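PDB 3BB8: CDP-4-keto-6-deoxy-D-glucose-3-dehydrase from Yersinia pseudotuberculosis, which probably acts as a pyridoxal-phosphate-dependent dehydrase on CDP-4-keto-6-deoxy-D-glucose in lipopolysaccharide biosynthesis, and has the aspartate aminotransferase fold. Local coordinates for residues Leu48-Glu51 and Ala52-Gly56. The protein carries 1 engineered substitution. Sequence-based numbering, arbitrary orientation.
Sequences LMVE and ASLDG
Met49 O takes two hydrogen bonds from Ser53, a tightly packed point in the last turns of helix 43-55. Ser53 N gives the usual helical bond, and the hydroxyl adds a second, with Ser53 OG 2.6 Å from Met49 O. The two donors come in from opposite faces of the carbonyl plane. The serine can do this because OG sits beside its own backbone N (chi1 -61°), which folds the hydroxyl back onto the preceding turn and satisfies it inside a buried part of the helix. One residue on, Val50 and Leu54 lie side by side and point the same way, with Val50 CG1 3.9 Å from Leu54 CD1. The branch carbon of the leucine packs closer still: Leu54 CG is 3.1 Å from Val50 O.

The partly exposed side, carrying Glu51 and Asp55, is polar and held by salt bridges. Asp55 OD1 comes within 2.8 Å of Glu51 O; both are acceptors, and Arg7 bonds to both oxygens, which probably offsets their repulsion. The two carboxylates stay apart, Glu51 OE2 being 5.5 Å from Asp55 OD1, and Arg62 forms salt bridges to both residues, probably easing their repulsion. Gly56, with positive phi, is the first residue to leave the helical conformation.

Around this helix, Leu48, Met49 and Ala52 rest on the long helix 293-323, Phe63 of helix 62-75 covers the acidic side, and Ile10 of helix 6-15 packs on Val50 and Leu54. Met49, Val50, Ser53 and Leu54 also meet the second subunit, placing the helix at the dimer interface.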
loop_
_atom_site.group_PDB
_atom_site.type_symbol
_atom_site.label_atom_id
_atom_site.label_comp_id
_atom_site.label_asym_id
_atom_site.label_seq_id
_atom_site.Cartn_x
_atom_site.Cartn_y
_atom_site.Cartn_z
ATOM N N LEU A 48 -0.408 20.450 10.737
ATOM C CA LEU A 48 0.547 19.358 10.846
ATOM C C LEU A 48 1.009 18.866 9.474
ATOM O O LEU A 48 2.204 18.666 9.262
ATOM C CB LEU A 48 -0.039 18.199 11.658
ATOM C CG LEU A 48 -0.432 18.539 13.097
ATOM C CD1 LEU A 48 -0.513 17.261 13.923
ATOM C CD2 LEU A 48 0.601 19.477 13.711
ATOM N N MET A 49 0.086 18.680 8.536
ATOM C CA MET A 49 0.498 18.218 7.217
ATOM C C MET A 49 1.522 19.178 6.622
ATOM O O MET A 49 2.412 18.768 5.875
ATOM C CB MET A 49 -0.703 18.082 6.281
ATOM C CG MET A 49 -1.605 16.922 6.639
ATOM S SD MET A 49 -2.743 16.545 5.311
ATOM C CE MET A 49 -3.944 17.880 5.526
ATOM N N VAL A 50 1.393 20.457 6.955
ATOM C CA VAL A 50 2.335 21.450 6.461
ATOM C C VAL A 50 3.663 21.247 7.177
ATOM O O VAL A 50 4.725 21.322 6.557
ATOM C CB VAL A 50 1.815 22.888 6.690
ATOM C CG1 VAL A 50 2.946 23.895 6.533
ATOM C CG2 VAL A 50 0.729 23.199 5.667
ATOM N N GLU A 51 3.602 20.975 8.478
ATOM C CA GLU A 51 4.819 20.740 9.245
ATOM C C GLU A 51 5.593 19.588 8.628
ATOM O O GLU A 51 6.785 19.717 8.333
ATOM C CB GLU A 51 4.495 20.414 10.700
ATOM C CG GLU A 51 4.283 21.640 11.554
ATOM C CD GLU A 51 4.997 21.538 12.889
ATOM O OE1 GLU A 51 4.557 20.738 13.751
ATOM O OE2 GLU A 51 6.010 22.252 13.067
ATOM N N ALA A 52 4.905 18.464 8.431
ATOM C CA ALA A 52 5.513 17.282 7.838
ATOM C C ALA A 52 6.062 17.612 6.452
ATOM O O ALA A 52 7.148 17.173 6.086
ATOM C CB ALA A 52 4.486 16.161 7.749
ATOM N N SER A 53 5.314 18.393 5.683
ATOM C CA SER A 53 5.761 18.761 4.347
ATOM C C SER A 53 7.072 19.531 4.443
ATOM O O SER A 53 8.000 19.304 3.667
ATOM C CB SER A 53 4.714 19.632 3.643
ATOM O OG SER A 53 3.480 18.950 3.498
ATOM N N LEU A 54 7.143 20.444 5.404
ATOM C CA LEU A 54 8.337 21.251 5.592
ATOM C C LEU A 54 9.516 20.421 6.089
ATOM O O LEU A 54 10.661 20.683 5.712
ATOM C CB LEU A 54 8.041 22.404 6.560
ATOM C CG LEU A 54 7.000 23.419 6.067
ATOM C CD1 LEU A 54 6.806 24.487 7.117
ATOM C CD2 LEU A 54 7.447 24.044 4.750
ATOM N N ASP A 55 9.233 19.424 6.926
ATOM C CA ASP A 55 10.267 18.546 7.465
ATOM C C ASP A 55 11.161 18.007 6.358
ATOM O O ASP A 55 12.364 17.826 6.552
ATOM C CB ASP A 55 9.632 17.371 8.216
ATOM C CG ASP A 55 9.134 17.761 9.587
ATOM O OD1 ASP A 55 9.050 18.980 9.840
ATOM O OD2 ASP A 55 8.824 16.861 10.404
ATOM N N GLY A 56 10.564 17.748 5.199
ATOM C CA GLY A 56 11.319 17.231 4.073
ATOM C C GLY A 56 11.817 15.813 4.271
ATOM O O GLY A 56 12.661 15.347 3.511
#